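Local coordinates for protein ribulose bisphosphate carboxylase (Pyrococcus horikoshii, PDB 2D69) that probably catalyses the carboxylation of ribulose 1,5-bisphosphate to two molecules of 3-phosphoglycerate, in an archaeal AMP degradation pathway, with one magnesium ion per subunit, at residues A[222-228]-A[246-252]; A[135-139]-A[271-275]; A[30-34]-A[75-81]; A[377-381]-A[411-415]; A[323-327]-A[361-365]. The contacts are given in a common frame with arbitrary orientation. Residues are numbered along the deposited sequence.

Contact 1 of 5, residues A[222-228]-A[246-252]; sequences EYLINIT and GQYVMID
This is a parallel beta-alpha-beta contact of the RuBisCO TIM barrel. Strand 222-224 leads through helix 231-244 to strand 248-252, and the pair closes the eight-strand cycle. The short axes approach to 5.7 Å at 16°. L224 centres an inverse gamma turn. Beyond it, N226 and M250 form a single bridge, CA to CA 4.7 Å. M250 N donates to I225 O (2.9 Å), and I227 N donates to M250 O (3.2 Å).

On one face, L224 (chi1 m, chi2 t) lays CD2 over the Y248 ring as a CH-pi contact, 3.5 Å from the centroid. E222 CB fits at the ring edge, 3.7 Å from Y248 CD1. The Y248 hydroxyl bonds Q309. M250, extended (t, t), passes L224, CB to CB 4.3 Å. I227 (p) drops between two neighbours: CG2 is 3.8 Å from V249 CG1, and CG1 is 3.8 Å from I251 CG1.

Both ends are tied by side chains. E222 OE2 accepts Q247 N at 2.9 Å, and it also pairs with R210. D252 lies beside E189, a predicted magnesium ligand, and H278, a predicted proton acceptor. Its backbone N donates to T228 OG1 at 2.9 Å.

Contact 2 of 5, residues A[135-139]-A[271-275]; sequences GPQFG and LGLAI
The loop 135-139 leads into helix 139-147 and packs on segment 271-275, where helix 258-271 passes into barrel strand 274-278. G272 leaves the helix with positive phi (67°). It presents bare backbone to the loop: its CA is 3.8 Å from Q137 OE1, and its O is 3.5 Å from F138 CZ. L273 is extended and directs its CB away, so its peptide meets F138 instead, with C at 3.5 Å from F138 CE2. Its O is linked to Q137 through water 3, which donates to L273 O (2.6 Å) and accepts from Q137 NE2 (2.8 Å). Q137 is stretched out (t, t), and NE2 also bonds T268 O. A274 N lies 3.5 Å from F138 CE2, and A274 CB 3.8 Å from F138 CD2. CA atoms come nearest at F138 and A274, 6.3 Å apart. The F138 ring (chi1 m) meets this backbone obliquely and F146 edge-to-face. With no direct hydrogen bond, van der Waals contact and one water bridge hold the segments, so the fit rests more on shape than on polar pairing.

Contact 3 of 5, residues A[30-34]-A[75-81]; sequences YYFEP and LEKHGEG. With SO4 (sulfate ion), chain G.
The Y31 CA-to-CB bond points sideways from strand 26-34, but with chi1 t the ring end comes up to the H78-G81 turn. Y31 CE2 lies 3.5 Å from H78 O, which sits at the ring edge. Y31 OH donates to E33 OE2 (2.5 Å) and accepts a hydrogen bond from water 4 (2.6 Å); that water accepts one from E80 N (3.3 Å). A sulfate, probably from the crystallisation liquor, lies over one ring face with O2 3.0 Å from Y31 CD2. H78 NE2 gives sulfate O4 a weak bond of 3.4 Å. F32 (chi1 p) starts away, but its ring end swings back so that CZ meets L75 CD1 at 3.8 Å. F32 O takes a CA-H...O contact from G81 CA at 3.4 Å. The turn is type II', with G79 at positive phi. It closes the two-residue beta hairpin of strands 71-78 and 81-88 in the N-terminal domain sheet. E33 sits alongside G81, CA to CA 4.7 Å. A CB on G81 would clash with F32 O. E33 OE1 bonds N117.

Contact 4 of 5, residues A[377-381]-A[411-415]; sequences GHPDG and ELKKS
This is a loop-to-helix contact at the periphery of the TIM-barrel domain, its centre about 31 Å from the centre of the chain. The loop 377-381 joins helix 372-376 to helix 382-398. It rests on the early part of the C-terminal helix 410-422. The loop makes a type I beta turn from H378 to G381, closed by G381 N to H378 O at 3.0 Å. The backbone angles of G381 (106/170) would jam a CB against the carbonyl O of D380, which calls for glycine. G381 is the N-cap of the next helix.

The H378 ring (chi1 t) enters the space between E411, K414 and S415. H378 CE1 is 3.8 Å from K414 CB, and H378 CD2 is 3.9 Å from S415 CB. The H378 side chain also touches A384 and A388 of helix 382-398. P379 CB is 4.4 Å from K414 CG, and D380 OD1 is 3.7 Å from K414 CD. E411 turns its carboxylate away to a salt bridge with K387.

Both imidazole nitrogens are used. ND1 of H378 accepts D380 N at 3.0 Å, within the turn. E411 O already accepts S415 N (3.1 Å), and it receives H378 NE2 at 2.8 Å with an N-H...O angle of 174°.

Contact 5 of 5, residues A[323-327]-A[361-365]; sequences YEEIK and RLFGK
F363 has the largest area covered here, followed by Y323 and L362. The contact joins two successive helices of the RuBisCO TIM barrel. Segment 323-327 is the first turn of helix 323-334, closed by K327 N to Y323 O at 3.0 Å. Segment 361-365 holds the last turn of helix 356-363 and the loop that follows. G364 leaves that helix with positive phi (78°). The nearest CA atoms are those of K327 and F363, 7.2 Å apart.

F363 (chi1 m) extends its ring into the groove between Y323, I326 and K327. Its CZ is 3.7 Å from Y323 CD2. Its CE2 is 3.6 Å from I326 CG2, and its CD2 is 4.1 Å from K327 CD. It also touches A315.

Y323 (chi1 t) reaches across from the other helix. Its ring and that of F363 meet obliquely, with centroids 5.5 Å apart and planes at 57°. Y323 CE2 also packs on L362 CB at 4.2 Å, and Y323 OH is 3.6 Å from L362 O. The Y323 ring thus touches both L362 and F363.

K327 lays its aliphatic chain along the pair, with CE 3.5 Å from L362 O. Its NZ continues to a salt bridge with D331 on its own helix. I326 is about 7 Å, side chain to side chain, from R279, a predicted substrate-binding residue. No hydrogen bond crosses the contact; it is held mainly by van der Waals contact of F363, Y323, I326 and L362.

Contact 1 is the most buried and the most polar in its backbone, as neighbouring barrel strands require. Contact 2 adjoins it directly: strands 248-252 and 274-278 are sheet neighbours, with Q247 O and V249 N probably hydrogen-bonded to A274 N and O. Contact 2 itself joins a loop to the start of strand 274-278 through a ring and a water. Contact 5 joins two barrel helices and is mainly apolar. Contact 4 sits farther out, where a loop meets the C-terminal helix. One histidine hydrogen bond crosses it, and the other ring nitrogen bonds inside its own loop. Contact 3 alone belongs wholly to the N-terminal domain, its centre about 40 Å from that of contact 1. It mixes buried aromatics with an exposed hairpin turn.

Contact 1 of 5, residues A[222-228]-A[246-252]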
# COMPACT_ATOMS: atom_id res chain seq x y z
N GLU A 222 -4.52 14.82 32.35
CA GLU A 222 -3.91 14.90 31.03
C GLU A 222 -2.45 15.29 31.11
O GLU A 222 -1.91 15.56 32.19
CB GLU A 222 -4.70 15.82 30.10
CG GLU A 222 -5.54 15.02 29.14
CD GLU A 222 -4.72 14.18 28.14
OE1 GLU A 222 -3.53 14.48 27.87
OE2 GLU A 222 -5.31 13.23 27.59
N TYR A 223 -1.82 15.30 29.93
CA TYR A 223 -0.37 15.33 29.83
C TYR A 223 0.02 16.13 28.59
O TYR A 223 -0.20 15.68 27.47
CB TYR A 223 0.16 13.88 29.72
CG TYR A 223 1.67 13.74 29.73
CD1 TYR A 223 2.50 14.81 30.04
CD2 TYR A 223 2.27 12.54 29.43
CE1 TYR A 223 3.85 14.68 30.01
CE2 TYR A 223 3.65 12.39 29.44
CZ TYR A 223 4.43 13.45 29.71
OH TYR A 223 5.79 13.31 29.69
N LEU A 224 0.62 17.28 28.82
CA LEU A 224 1.12 18.13 27.79
C LEU A 224 2.49 17.63 27.48
O LEU A 224 3.51 18.19 27.89
CB LEU A 224 1.16 19.58 28.27
CG LEU A 224 -0.16 20.06 28.89
CD1 LEU A 224 0.02 21.43 29.47
CD2 LEU A 224 -1.31 20.05 27.93
N ILE A 225 2.51 16.56 26.70
CA ILE A 225 3.72 15.83 26.37
C ILE A 225 4.41 16.45 25.20
O ILE A 225 3.78 16.70 24.18
CB ILE A 225 3.35 14.33 26.14
CG1 ILE A 225 4.62 13.50 25.92
CG2 ILE A 225 2.37 14.14 24.98
CD1 ILE A 225 4.41 12.06 26.22
N ASN A 226 5.72 16.69 25.36
CA ASN A 226 6.52 17.40 24.36
C ASN A 226 6.93 16.53 23.16
O ASN A 226 7.80 15.70 23.27
CB ASN A 226 7.73 17.94 25.04
CG ASN A 226 8.49 18.92 24.22
OD1 ASN A 226 9.45 19.55 24.72
ND2 ASN A 226 8.04 19.17 23.03
N ILE A 227 6.27 16.72 22.02
CA ILE A 227 6.52 15.97 20.77
C ILE A 227 7.46 16.75 19.83
O ILE A 227 7.72 16.32 18.73
CB ILE A 227 5.23 15.68 20.02
CG1 ILE A 227 4.56 16.95 19.52
CG2 ILE A 227 4.17 14.94 20.95
CD1 ILE A 227 3.52 16.65 18.40
N THR A 228 7.92 17.89 20.28
CA THR A 228 8.79 18.73 19.46
C THR A 228 9.98 17.91 18.92
O THR A 228 10.58 17.10 19.64
CB THR A 228 9.32 19.88 20.30
OG1 THR A 228 8.25 20.63 20.84
CG2 THR A 228 10.11 20.87 19.47
N GLY A 246 -4.08 9.61 24.73
CA GLY A 246 -3.88 11.01 25.04
C GLY A 246 -4.72 11.93 24.19
O GLY A 246 -5.02 11.62 23.03
N GLN A 247 -5.07 13.09 24.75
CA GLN A 247 -5.79 14.11 24.00
C GLN A 247 -5.06 15.41 23.84
O GLN A 247 -5.65 16.37 23.34
CB GLN A 247 -7.19 14.37 24.59
CG GLN A 247 -8.05 13.11 24.65
CD GLN A 247 -9.51 13.30 25.17
OE1 GLN A 247 -9.77 13.16 26.37
NE2 GLN A 247 -10.47 13.53 24.24
N TYR A 248 -3.79 15.48 24.25
CA TYR A 248 -2.95 16.68 24.11
C TYR A 248 -1.52 16.37 23.64
O TYR A 248 -0.93 15.38 24.01
CB TYR A 248 -2.79 17.31 25.49
CG TYR A 248 -3.72 18.38 26.05
CD1 TYR A 248 -4.53 18.11 27.20
CD2 TYR A 248 -3.70 19.66 25.59
CE1 TYR A 248 -5.25 19.13 27.82
CE2 TYR A 248 -4.46 20.66 26.18
CZ TYR A 248 -5.22 20.39 27.30
OH TYR A 248 -5.90 21.41 27.88
N VAL A 249 -0.97 17.24 22.81
CA VAL A 249 0.46 17.31 22.57
C VAL A 249 0.90 18.74 22.77
O VAL A 249 0.14 19.68 22.51
CB VAL A 249 0.84 16.78 21.16
CG1 VAL A 249 0.40 15.37 21.02
CG2 VAL A 249 0.17 17.59 20.04
N MET A 250 2.17 18.89 23.15
CA MET A 250 2.80 20.15 23.33
C MET A 250 3.83 20.31 22.21
O MET A 250 4.57 19.37 21.88
CB MET A 250 3.52 20.19 24.68
CG MET A 250 4.67 21.27 24.75
SD MET A 250 5.28 21.34 26.46
CE MET A 250 6.87 21.83 26.13
N ILE A 251 3.84 21.47 21.61
CA ILE A 251 4.80 21.78 20.57
C ILE A 251 5.45 23.11 20.92
O ILE A 251 4.76 24.05 21.25
CB ILE A 251 4.10 21.86 19.20
CG1 ILE A 251 3.40 20.53 18.83
CG2 ILE A 251 5.10 22.18 18.11
CD1 ILE A 251 2.60 20.58 17.53
N ASP A 252 6.77 23.16 20.85
CA ASP A 252 7.55 24.36 20.92
C ASP A 252 7.43 25.05 19.53
O ASP A 252 8.18 24.76 18.62
CB ASP A 252 9.07 24.11 21.19
CG ASP A 252 9.38 23.40 22.53
OD1 ASP A 252 8.48 23.33 23.42
OD2 ASP A 252 10.54 22.89 22.77
O HOH W 1 -1.95 13.53 25.84
O HOH W 2 -7.87 12.16 27.99

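Contact 2 of 5, residues A[135-139]-A[271-275]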
# COMPACT_ATOMS: atom_id res chain seq x y z
N GLY A 135 -8.70 27.29 12.66
CA GLY A 135 -8.54 27.69 14.04
C GLY A 135 -8.45 26.43 14.92
O GLY A 135 -8.22 25.37 14.41
N PRO A 136 -8.55 26.58 16.22
CA PRO A 136 -8.41 25.46 17.15
C PRO A 136 -9.48 24.40 17.01
O PRO A 136 -10.62 24.75 16.79
CB PRO A 136 -8.59 26.13 18.51
CG PRO A 136 -8.29 27.54 18.27
CD PRO A 136 -8.81 27.85 16.89
N GLN A 137 -9.10 23.13 17.20
CA GLN A 137 -10.00 22.06 17.02
C GLN A 137 -10.88 22.04 18.27
O GLN A 137 -12.09 21.81 18.20
CB GLN A 137 -9.27 20.72 16.83
CG GLN A 137 -10.21 19.52 16.92
CD GLN A 137 -9.55 18.15 16.74
OE1 GLN A 137 -10.25 17.13 16.82
NE2 GLN A 137 -8.24 18.11 16.49
N PHE A 138 -10.28 22.31 19.41
CA PHE A 138 -11.02 22.24 20.68
C PHE A 138 -11.32 23.63 21.26
O PHE A 138 -12.46 23.97 21.55
CB PHE A 138 -10.28 21.34 21.67
CG PHE A 138 -10.18 19.92 21.23
CD1 PHE A 138 -11.23 19.01 21.49
CD2 PHE A 138 -9.06 19.47 20.52
CE1 PHE A 138 -11.16 17.70 21.07
CE2 PHE A 138 -8.96 18.13 20.10
CZ PHE A 138 -10.04 17.24 20.36
N GLY A 139 -10.30 24.44 21.37
CA GLY A 139 -10.37 25.68 22.11
C GLY A 139 -10.75 25.50 23.55
O GLY A 139 -10.74 24.40 24.11
N LEU A 271 -6.22 12.96 14.60
CA LEU A 271 -6.01 12.13 15.78
C LEU A 271 -6.78 12.58 17.02
O LEU A 271 -6.67 11.96 18.05
CB LEU A 271 -4.53 12.08 16.10
CG LEU A 271 -3.57 11.53 15.04
CD1 LEU A 271 -2.18 11.70 15.47
CD2 LEU A 271 -3.84 10.04 14.81
N GLY A 272 -7.55 13.66 16.94
CA GLY A 272 -8.24 14.19 18.11
C GLY A 272 -7.39 14.78 19.24
O GLY A 272 -7.69 14.61 20.41
N LEU A 273 -6.30 15.45 18.87
CA LEU A 273 -5.37 15.99 19.83
C LEU A 273 -5.48 17.53 19.92
O LEU A 273 -5.43 18.20 18.88
CB LEU A 273 -3.95 15.62 19.37
CG LEU A 273 -3.61 14.12 19.32
CD1 LEU A 273 -2.27 13.91 18.65
CD2 LEU A 273 -3.57 13.55 20.74
N ALA A 274 -5.60 18.07 21.15
CA ALA A 274 -5.42 19.51 21.40
C ALA A 274 -3.92 19.83 21.39
O ALA A 274 -3.12 18.99 21.78
CB ALA A 274 -6.00 19.88 22.67
N ILE A 275 -3.58 21.03 20.94
CA ILE A 275 -2.21 21.51 20.86
C ILE A 275 -1.97 22.57 21.94
O ILE A 275 -2.70 23.55 22.07
CB ILE A 275 -1.89 22.11 19.49
CG1 ILE A 275 -2.00 21.06 18.37
CG2 ILE A 275 -0.48 22.65 19.45
CD1 ILE A 275 -1.93 21.63 16.98
O HOH W 3 -5.96 19.69 16.78

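Contact 3 of 5, residues A[30-34]-A[75-81]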
# COMPACT_ATOMS: atom_id res chain seq x y z
N TYR A 30 2.53 48.36 11.27
CA TYR A 30 3.93 48.40 11.61
C TYR A 30 4.29 49.65 12.43
O TYR A 30 3.80 50.76 12.18
CB TYR A 30 4.78 48.42 10.33
CG TYR A 30 4.70 47.21 9.40
CD1 TYR A 30 5.51 46.08 9.62
CD2 TYR A 30 3.84 47.20 8.30
CE1 TYR A 30 5.44 44.96 8.79
CE2 TYR A 30 3.77 46.08 7.43
CZ TYR A 30 4.58 44.98 7.67
OH TYR A 30 4.55 43.88 6.83
N TYR A 31 5.19 49.47 13.39
CA TYR A 31 5.94 50.59 13.96
C TYR A 31 7.30 50.69 13.26
O TYR A 31 7.95 49.68 13.02
CB TYR A 31 6.19 50.35 15.46
CG TYR A 31 7.19 51.33 16.07
CD1 TYR A 31 8.52 51.00 16.21
CD2 TYR A 31 6.79 52.59 16.45
CE1 TYR A 31 9.47 51.93 16.75
CE2 TYR A 31 7.70 53.53 17.00
CZ TYR A 31 9.04 53.19 17.14
OH TYR A 31 9.95 54.09 17.66
N PHE A 32 7.80 51.89 12.99
CA PHE A 32 9.14 51.96 12.42
C PHE A 32 9.82 53.27 12.75
O PHE A 32 9.18 54.19 13.20
CB PHE A 32 9.11 51.72 10.88
CG PHE A 32 8.50 52.85 10.10
CD1 PHE A 32 7.15 52.87 9.86
CD2 PHE A 32 9.28 53.91 9.64
CE1 PHE A 32 6.57 53.94 9.16
CE2 PHE A 32 8.70 54.97 8.95
CZ PHE A 32 7.34 54.97 8.71
N GLU A 33 11.13 53.32 12.53
CA GLU A 33 11.93 54.53 12.63
C GLU A 33 12.76 54.62 11.33
O GLU A 33 13.47 53.66 11.02
CB GLU A 33 12.85 54.46 13.87
CG GLU A 33 12.09 54.15 15.18
CD GLU A 33 12.99 53.84 16.37
OE1 GLU A 33 14.24 53.82 16.20
OE2 GLU A 33 12.43 53.59 17.49
N PRO A 34 12.66 55.69 10.55
CA PRO A 34 13.44 55.79 9.30
C PRO A 34 14.90 56.04 9.58
O PRO A 34 15.24 56.58 10.62
CB PRO A 34 12.84 57.01 8.59
CG PRO A 34 12.29 57.83 9.67
CD PRO A 34 11.81 56.87 10.74
N LEU A 75 -0.45 56.80 8.25
CA LEU A 75 0.92 57.08 8.66
C LEU A 75 0.95 58.23 9.66
O LEU A 75 0.63 59.34 9.31
CB LEU A 75 1.78 57.44 7.45
CG LEU A 75 3.22 57.84 7.81
CD1 LEU A 75 3.88 56.64 8.53
CD2 LEU A 75 4.05 58.25 6.60
N GLU A 76 1.33 57.95 10.90
CA GLU A 76 1.34 58.98 11.94
C GLU A 76 2.49 58.77 12.91
O GLU A 76 2.94 57.67 13.14
CB GLU A 76 0.03 59.01 12.76
CG GLU A 76 -1.27 59.09 11.94
CD GLU A 76 -1.55 60.45 11.33
OE1 GLU A 76 -0.76 61.41 11.52
OE2 GLU A 76 -2.59 60.57 10.65
N LYS A 77 2.94 59.87 13.49
CA LYS A 77 3.99 59.83 14.49
C LYS A 77 3.51 58.99 15.70
O LYS A 77 2.34 58.98 16.01
CB LYS A 77 4.36 61.28 14.86
CG LYS A 77 5.67 61.39 15.60
CD LYS A 77 6.64 62.52 15.14
CE LYS A 77 8.15 62.09 15.45
NZ LYS A 77 8.40 60.54 15.64
N HIS A 78 4.43 58.24 16.31
CA HIS A 78 4.17 57.44 17.51
C HIS A 78 5.46 57.33 18.31
O HIS A 78 6.35 56.59 17.91
CB HIS A 78 3.68 56.01 17.18
CG HIS A 78 3.34 55.19 18.38
ND1 HIS A 78 2.07 55.18 18.94
CD2 HIS A 78 4.10 54.38 19.15
CE1 HIS A 78 2.08 54.39 20.01
NE2 HIS A 78 3.29 53.90 20.16
N GLY A 79 5.56 58.07 19.42
CA GLY A 79 6.75 58.06 20.24
C GLY A 79 7.96 58.55 19.48
O GLY A 79 7.93 59.62 18.89
N GLU A 80 9.03 57.76 19.46
CA GLU A 80 10.23 58.17 18.68
C GLU A 80 10.18 57.68 17.21
O GLU A 80 11.14 57.88 16.45
CB GLU A 80 11.51 57.67 19.37
CG GLU A 80 12.20 58.77 20.20
CD GLU A 80 13.30 58.24 21.12
OE1 GLU A 80 13.41 56.99 21.29
OE2 GLU A 80 14.04 59.09 21.68
N GLY A 81 9.07 57.06 16.82
CA GLY A 81 8.87 56.70 15.45
C GLY A 81 7.52 57.04 14.85
O GLY A 81 6.98 58.18 14.99
S SO4 G . 5.97 50.51 20.24
O1 SO4 G . 7.08 50.64 21.17
O2 SO4 G . 6.16 51.43 19.12
O3 SO4 G . 5.90 49.14 19.73
O4 SO4 G . 4.73 50.90 20.92
O HOH W 4 9.27 54.59 20.14

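Contact 4 of 5, residues A[377-381]-A[411-415]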
# COMPACT_ATOMS: atom_id res chain seq x y z
N GLY A 377 7.85 22.87 45.32
CA GLY A 377 8.51 23.41 46.50
C GLY A 377 7.76 23.34 47.81
O GLY A 377 8.28 23.76 48.85
N HIS A 378 6.54 22.81 47.79
CA HIS A 378 5.72 22.84 48.99
C HIS A 378 6.50 22.08 50.05
O HIS A 378 7.09 21.04 49.74
CB HIS A 378 4.40 22.16 48.73
CG HIS A 378 3.40 22.37 49.81
ND1 HIS A 378 3.48 21.71 51.01
CD2 HIS A 378 2.33 23.18 49.89
CE1 HIS A 378 2.48 22.09 51.79
NE2 HIS A 378 1.74 22.95 51.12
N PRO A 379 6.57 22.59 51.27
CA PRO A 379 7.23 21.89 52.37
C PRO A 379 6.81 20.45 52.62
O PRO A 379 7.61 19.69 53.15
CB PRO A 379 6.89 22.75 53.60
CG PRO A 379 6.73 24.10 53.05
CD PRO A 379 6.08 23.93 51.68
N ASP A 380 5.59 20.06 52.25
CA ASP A 380 5.13 18.70 52.49
C ASP A 380 5.23 17.84 51.23
O ASP A 380 4.81 16.70 51.23
CB ASP A 380 3.71 18.70 53.01
CG ASP A 380 3.59 19.25 54.38
OD1 ASP A 380 2.53 19.82 54.71
OD2 ASP A 380 4.50 19.18 55.19
N GLY A 381 5.80 18.39 50.17
CA GLY A 381 6.06 17.63 48.95
C GLY A 381 5.09 18.00 47.84
O GLY A 381 4.13 18.73 48.06
N GLU A 411 -2.63 22.02 53.65
CA GLU A 411 -1.65 22.22 52.59
C GLU A 411 -1.58 23.69 52.25
O GLU A 411 -0.49 24.28 52.10
CB GLU A 411 -2.02 21.36 51.37
CG GLU A 411 -1.88 19.87 51.61
CD GLU A 411 -3.09 19.21 52.25
OE1 GLU A 411 -2.98 18.01 52.51
OE2 GLU A 411 -4.15 19.85 52.49
N LEU A 412 -2.74 24.31 52.14
CA LEU A 412 -2.79 25.72 51.82
C LEU A 412 -2.25 26.52 53.00
O LEU A 412 -1.55 27.50 52.83
CB LEU A 412 -4.22 26.13 51.44
CG LEU A 412 -4.40 27.62 51.22
CD1 LEU A 412 -3.50 28.15 50.07
CD2 LEU A 412 -5.88 27.95 51.01
N LYS A 413 -2.56 26.09 54.22
CA LYS A 413 -2.03 26.78 55.41
C LYS A 413 -0.49 26.80 55.39
O LYS A 413 0.11 27.83 55.63
CB LYS A 413 -2.58 26.13 56.69
CG LYS A 413 -2.44 26.99 57.98
CD LYS A 413 -2.85 26.17 59.19
CE LYS A 413 -3.31 27.02 60.35
NZ LYS A 413 -3.28 26.22 61.63
N LYS A 414 0.15 25.67 55.07
CA LYS A 414 1.62 25.60 55.10
C LYS A 414 2.24 26.44 54.00
O LYS A 414 3.30 27.03 54.18
CB LYS A 414 2.13 24.16 54.96
CG LYS A 414 3.33 23.83 55.87
CD LYS A 414 2.93 22.77 56.90
CE LYS A 414 4.12 22.11 57.59
NZ LYS A 414 3.73 21.82 59.05
N SER A 415 1.58 26.45 52.84
CA SER A 415 2.06 27.18 51.70
C SER A 415 2.06 28.67 52.05
O SER A 415 3.02 29.36 51.75
CB SER A 415 1.15 26.88 50.48
OG SER A 415 1.49 27.68 49.36

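Contact 5 of 5, residues A[323-327]-A[361-365]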
# COMPACT_ATOMS: atom_id res chain seq x y z
N TYR A 323 1.31 44.45 32.27
CA TYR A 323 -0.10 44.14 32.46
C TYR A 323 -0.92 44.48 31.21
O TYR A 323 -1.68 43.65 30.76
CB TYR A 323 -0.69 44.87 33.66
CG TYR A 323 -2.17 44.60 33.76
CD1 TYR A 323 -3.12 45.56 33.40
CD2 TYR A 323 -2.62 43.34 34.11
CE1 TYR A 323 -4.49 45.27 33.44
CE2 TYR A 323 -3.97 43.05 34.16
CZ TYR A 323 -4.91 44.02 33.83
OH TYR A 323 -6.25 43.67 33.89
N GLU A 324 -0.77 45.70 30.70
CA GLU A 324 -1.51 46.15 29.51
C GLU A 324 -1.34 45.21 28.29
O GLU A 324 -2.32 44.81 27.66
CB GLU A 324 -1.07 47.54 29.08
CG GLU A 324 -1.12 48.61 30.15
CD GLU A 324 -2.53 49.16 30.40
OE1 GLU A 324 -2.89 50.18 29.74
OE2 GLU A 324 -3.26 48.59 31.27
N GLU A 325 -0.09 44.89 27.97
CA GLU A 325 0.23 44.03 26.82
C GLU A 325 -0.36 42.64 27.01
O GLU A 325 -0.92 42.08 26.10
CB GLU A 325 1.76 43.90 26.60
CG GLU A 325 2.15 42.88 25.51
CD GLU A 325 3.64 42.91 25.14
OE1 GLU A 325 4.49 43.05 26.06
OE2 GLU A 325 3.95 42.78 23.92
N ILE A 326 -0.23 42.09 28.20
CA ILE A 326 -0.64 40.73 28.44
C ILE A 326 -2.14 40.60 28.36
O ILE A 326 -2.66 39.66 27.74
CB ILE A 326 -0.12 40.23 29.76
CG1 ILE A 326 1.41 40.09 29.67
CG2 ILE A 326 -0.78 38.85 30.10
CD1 ILE A 326 2.05 39.84 31.00
N LYS A 327 -2.82 41.55 28.99
CA LYS A 327 -4.26 41.60 28.98
C LYS A 327 -4.79 41.76 27.54
O LYS A 327 -5.79 41.19 27.21
CB LYS A 327 -4.78 42.73 29.87
CG LYS A 327 -6.31 42.71 30.03
CD LYS A 327 -6.79 41.40 30.76
CE LYS A 327 -8.27 41.49 31.25
NZ LYS A 327 -9.24 41.73 30.12
N ARG A 361 -8.69 37.51 39.63
CA ARG A 361 -9.34 38.82 39.58
C ARG A 361 -8.96 39.56 38.30
O ARG A 361 -9.81 40.11 37.62
CB ARG A 361 -8.91 39.65 40.77
CG ARG A 361 -9.80 40.78 41.14
CD ARG A 361 -9.26 41.56 42.37
NE ARG A 361 -8.41 42.64 41.86
CZ ARG A 361 -7.09 42.77 42.02
NH1 ARG A 361 -6.48 43.80 41.45
NH2 ARG A 361 -6.35 41.92 42.77
N LEU A 362 -7.66 39.58 38.01
CA LEU A 362 -7.10 40.32 36.87
C LEU A 362 -7.28 39.65 35.51
O LEU A 362 -7.42 40.33 34.48
CB LEU A 362 -5.62 40.61 37.09
CG LEU A 362 -5.27 41.62 38.21
CD1 LEU A 362 -3.77 41.76 38.34
CD2 LEU A 362 -5.90 42.99 37.98
N PHE A 363 -7.21 38.33 35.46
CA PHE A 363 -7.18 37.62 34.17
C PHE A 363 -8.31 36.59 33.96
O PHE A 363 -8.32 35.91 32.96
CB PHE A 363 -5.82 36.95 33.94
CG PHE A 363 -4.66 37.93 33.83
CD1 PHE A 363 -3.81 38.13 34.91
CD2 PHE A 363 -4.43 38.62 32.66
CE1 PHE A 363 -2.74 39.00 34.84
CE2 PHE A 363 -3.34 39.50 32.55
CZ PHE A 363 -2.48 39.70 33.65
N GLY A 364 -9.26 36.50 34.87
CA GLY A 364 -10.39 35.60 34.72
C GLY A 364 -10.13 34.14 35.03
O GLY A 364 -9.05 33.74 35.45
N LYS A 365 -11.17 33.33 34.83
CA LYS A 365 -11.13 31.90 35.08
C LYS A 365 -10.74 31.05 33.88
O LYS A 365 -10.56 29.84 34.01
CB LYS A 365 -12.50 31.47 35.53
CG LYS A 365 -12.93 32.18 36.84
CD LYS A 365 -14.28 31.69 37.36
CE LYS A 365 -15.48 32.25 36.59
NZ LYS A 365 -16.71 31.91 37.37